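PDB 1CBY: type-2Aa cytolytic delta-endotoxin from Bacillus thuringiensis serovar kyushuensis, which kills the larvae of dipteran insects by making pores in the epithelial cell membrane of the midgut. Local coordinates for residues H158-A162 against H163-Y167; S229-I233 against V234-N238. All coordinates share one frame; numbering follows the deposited sequence.

Both contacts are local, made where the chain changes direction, and they illustrate two ways in which the chain passes between loop and regular structure. Contact 1 is the turn of a hairpin joining strands 155-158 and 165-175; contact 2 is the first turn of helix 233-237, entered from the loop after strand 210-225. Their centres lie about 41 Å apart, on opposite sides of the chain's centre. Each is partly buried. In contact 1 the chemistry is mostly polar, with serine hydroxyls, an asparagine and a histidine, and its tip is exposed. Contact 2 sets I236 and F237 against helix 54-63, while N230, D235 and the V234 amide bond the second subunit.

Contact 1 (H158-A162 against H163-Y167)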
# COMPACT_ATOMS: atom_id res chain seq x y z
N HIS A 158 3.49 -2.22 -23.58
CA HIS A 158 4.09 -2.50 -24.87
C HIS A 158 3.12 -3.30 -25.74
O HIS A 158 2.02 -3.64 -25.30
CB HIS A 158 5.42 -3.25 -24.71
CG HIS A 158 5.30 -4.61 -24.12
ND1 HIS A 158 5.04 -5.71 -24.91
CD2 HIS A 158 5.53 -5.02 -22.85
CE1 HIS A 158 5.13 -6.75 -24.10
NE2 HIS A 158 5.42 -6.38 -22.85
N SER A 159 3.51 -3.54 -26.99
CA SER A 159 2.70 -4.28 -27.95
C SER A 159 1.23 -3.84 -28.01
O SER A 159 0.38 -4.59 -28.49
CB SER A 159 2.79 -5.78 -27.67
OG SER A 159 4.15 -6.19 -27.65
N LEU A 160 0.96 -2.62 -27.58
CA LEU A 160 -0.41 -2.11 -27.57
C LEU A 160 -1.05 -2.14 -28.95
O LEU A 160 -0.42 -1.82 -29.96
CB LEU A 160 -0.46 -0.68 -27.01
CG LEU A 160 0.02 -0.49 -25.57
CD1 LEU A 160 -0.30 0.92 -25.11
CD2 LEU A 160 -0.64 -1.51 -24.66
N SER A 161 -2.32 -2.55 -28.98
CA SER A 161 -3.09 -2.63 -30.21
C SER A 161 -4.55 -2.50 -29.83
O SER A 161 -4.89 -2.37 -28.66
CB SER A 161 -2.86 -3.99 -30.88
OG SER A 161 -1.48 -4.23 -31.13
N ALA A 162 -5.43 -2.49 -30.84
CA ALA A 162 -6.86 -2.39 -30.59
C ALA A 162 -7.40 -3.77 -30.21
O ALA A 162 -8.51 -3.89 -29.69
CB ALA A 162 -7.57 -1.88 -31.83
N HIS A 163 -6.60 -4.80 -30.47
CA HIS A 163 -6.98 -6.18 -30.16
C HIS A 163 -6.05 -6.81 -29.13
O HIS A 163 -6.15 -8.01 -28.85
CB HIS A 163 -6.94 -7.03 -31.43
CG HIS A 163 -7.68 -6.43 -32.60
ND1 HIS A 163 -8.95 -5.94 -32.47
CD2 HIS A 163 -7.27 -6.31 -33.89
CE1 HIS A 163 -9.30 -5.53 -33.68
NE2 HIS A 163 -8.32 -5.74 -34.57
N ASN A 164 -5.13 -6.03 -28.57
CA ASN A 164 -4.19 -6.58 -27.60
C ASN A 164 -3.53 -5.52 -26.73
O ASN A 164 -3.35 -4.38 -27.16
CB ASN A 164 -3.10 -7.39 -28.32
CG ASN A 164 -2.13 -8.04 -27.36
OD1 ASN A 164 -1.16 -7.43 -26.94
ND2 ASN A 164 -2.40 -9.29 -27.00
N THR A 165 -3.21 -5.90 -25.50
CA THR A 165 -2.56 -5.02 -24.54
C THR A 165 -1.58 -5.87 -23.74
O THR A 165 -1.97 -6.88 -23.15
CB THR A 165 -3.58 -4.37 -23.59
OG1 THR A 165 -4.49 -3.56 -24.34
CG2 THR A 165 -2.88 -3.51 -22.55
N SER A 166 -0.31 -5.49 -23.74
CA SER A 166 0.71 -6.22 -23.01
C SER A 166 1.43 -5.29 -22.05
O SER A 166 1.42 -4.07 -22.24
CB SER A 166 1.73 -6.82 -23.98
OG SER A 166 1.10 -7.75 -24.85
N TYR A 167 2.01 -5.86 -21.00
CA TYR A 167 2.74 -5.06 -20.02
C TYR A 167 3.56 -5.89 -19.06
O TYR A 167 3.37 -7.10 -18.93
CB TYR A 167 1.79 -4.12 -19.25
CG TYR A 167 0.65 -4.79 -18.50
CD1 TYR A 167 0.82 -5.26 -17.20
CD2 TYR A 167 -0.61 -4.91 -19.09
CE1 TYR A 167 -0.24 -5.83 -16.50
CE2 TYR A 167 -1.68 -5.48 -18.40
CZ TYR A 167 -1.48 -5.94 -17.10
OH TYR A 167 -2.53 -6.50 -16.41
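H158 and S166 face each other as an antiparallel hydrogen-bonded pair, and this is where the packing is close. H158 N donates to S166 O at 3.1 Å, while the return bond from S166 N to H158 O is weak. On the same side of the sheet the side chains also meet: S166 CB lies over one face of the H158 imidazole, 3.7 Å from the ring centroid, in a CH-pi contact displaced toward the rim. With chi1 at 65°, CG of H158 sits between its own N and carbonyl carbon, which lays the ring across the neighbouring strand. The rotation of the ring is fixed at its edge, where H158 ND1 and S159 OG share a hydrogen bond of 2.9 Å lying in the imidazole plane.

A second polar link runs from the strand back into the turn. S166 OG donates to N164 OD1 at 3.1 Å, in the carbonyl plane and on a lone pair of the amide; the other end of that amide, ND2, bonds S194 OG on strand 183-195, so the group is gripped from both ends. L160 and T165 make a smaller apolar contact, L160 CD2 to T165 CG2 at 3.7 Å, near K199, and T165 OG1 is hydrogen-bonded to V197 O.

Toward the tip the contact becomes loose. S161 N still bonds N164 O at 2.8 Å, but beyond it A162 and H163 are exposed. The A162 methyl lies over one face of the H163 ring, which is itself poorly ordered. Burial thus falls from S166 and T165 to the exposed A162 and H163 in this beta hairpin, the connection between strands 155-158 and 165-175 in the mixed sheet of the cytolytic toxin.

Contact 2 (S229-I233 against V234-N238); sequences SNAPI and VDIFN
P232 and D235 meet at the start of the helix, where the proline ring and the carboxylate lean across one another. D235 OD2 is 3.6 Å from P232 CG, and D235 CG is equally near P232 CB, so the acid rests on the apolar ring by van der Waals contact. Its chi1 of -69° sets D235 CG beside its own N and turns the carboxylate back toward the proline.

Two backbone bonds define the turn. I236 N donates to P232 O at 3.1 Å, coming in almost end-on to the carbonyl, with a moderate bend of 152° at the hydrogen; P232 holds the N-cap position. F237 N to I233 O is longer and weak. I233, I236 and F237 are the buried residues here. I233 CG1, anti to its N at chi1 -170°, runs forward to F237 CE1 at 3.9 Å, and I233 O approaches the same ring at its edge, near its plane. Two residues before I233, the A231 methyl points toward the helix and stands 4.1 Å from I236 CG1.

P232 has no polar side chain to offer at the N-cap; the next shell supplies a partner from the other chain. The V234 amide is taken by N230 OD1 of the second subunit; N230 ND2 there also makes a weak bond to D235 OD1, and the symmetric pair of bonds is formed in return. This is a helix start completed across the interface of the protoxin dimer. F237 O accepts a bond from S38 OG, S38 being the N-terminal processing stop. The loop after strand 210-225 leads into this turn; I236 and F237 pack on L58, and A231 and I236 on N55, which sets the short helix 233-237 against helix 54-63.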
# COMPACT_ATOMS: atom_id res chain seq x y z
N SER A 229 19.82 -4.29 12.32
CA SER A 229 20.44 -2.98 12.10
C SER A 229 19.58 -1.84 12.62
O SER A 229 18.42 -1.70 12.25
CB SER A 229 20.72 -2.76 10.61
OG SER A 229 21.16 -1.43 10.39
N ASN A 230 20.18 -0.99 13.45
CA ASN A 230 19.49 0.17 14.02
C ASN A 230 20.21 1.44 13.55
O ASN A 230 20.48 2.35 14.33
CB ASN A 230 19.48 0.09 15.55
CG ASN A 230 18.65 1.19 16.19
OD1 ASN A 230 17.74 1.74 15.57
ND2 ASN A 230 18.96 1.51 17.44
N ALA A 231 20.52 1.47 12.26
CA ALA A 231 21.22 2.59 11.62
C ALA A 231 20.32 3.81 11.51
O ALA A 231 19.10 3.70 11.66
CB ALA A 231 21.69 2.17 10.24
N PRO A 232 20.91 5.00 11.30
CA PRO A 232 20.13 6.23 11.16
C PRO A 232 19.20 6.08 9.95
O PRO A 232 19.66 5.80 8.84
CB PRO A 232 21.21 7.28 10.93
CG PRO A 232 22.34 6.77 11.72
CD PRO A 232 22.35 5.31 11.34
N ILE A 233 17.91 6.27 10.17
CA ILE A 233 16.90 6.12 9.12
C ILE A 233 17.26 6.73 7.77
O ILE A 233 17.06 6.10 6.73
CB ILE A 233 15.51 6.59 9.60
CG1 ILE A 233 14.45 6.18 8.58
CG2 ILE A 233 15.50 8.09 9.86
CD1 ILE A 233 13.04 6.49 9.03
N VAL A 234 17.84 7.93 7.77
CA VAL A 234 18.21 8.57 6.51
C VAL A 234 19.34 7.79 5.83
O VAL A 234 19.31 7.57 4.62
CB VAL A 234 18.65 10.04 6.70
CG1 VAL A 234 19.00 10.66 5.36
CG2 VAL A 234 17.54 10.84 7.37
N ASP A 235 20.30 7.34 6.63
CA ASP A 235 21.42 6.57 6.10
C ASP A 235 20.88 5.37 5.35
O ASP A 235 21.38 5.02 4.28
CB ASP A 235 22.34 6.09 7.23
CG ASP A 235 23.10 7.22 7.90
OD1 ASP A 235 22.73 8.41 7.74
OD2 ASP A 235 24.09 6.92 8.62
N ILE A 236 19.84 4.76 5.90
CA ILE A 236 19.23 3.59 5.29
C ILE A 236 18.72 3.89 3.88
O ILE A 236 19.05 3.18 2.93
CB ILE A 236 18.09 3.02 6.18
CG1 ILE A 236 18.67 2.49 7.49
CG2 ILE A 236 17.35 1.90 5.45
CD1 ILE A 236 17.66 1.90 8.43
N PHE A 237 17.97 4.98 3.73
CA PHE A 237 17.43 5.33 2.42
C PHE A 237 18.42 5.96 1.44
O PHE A 237 18.07 6.25 0.30
CB PHE A 237 16.17 6.18 2.58
CG PHE A 237 15.01 5.43 3.18
CD1 PHE A 237 14.85 5.36 4.55
CD2 PHE A 237 14.11 4.76 2.36
CE1 PHE A 237 13.80 4.62 5.11
CE2 PHE A 237 13.06 4.02 2.91
CZ PHE A 237 12.90 3.96 4.28
N ASN A 238 19.66 6.16 1.88
CA ASN A 238 20.69 6.73 1.00
C ASN A 238 21.40 5.64 0.22
O ASN A 238 22.15 5.92 -0.72
CB ASN A 238 21.73 7.51 1.81
CG ASN A 238 21.33 8.95 2.08
OD1 ASN A 238 22.07 9.70 2.71
ND2 ASN A 238 20.15 9.34 1.61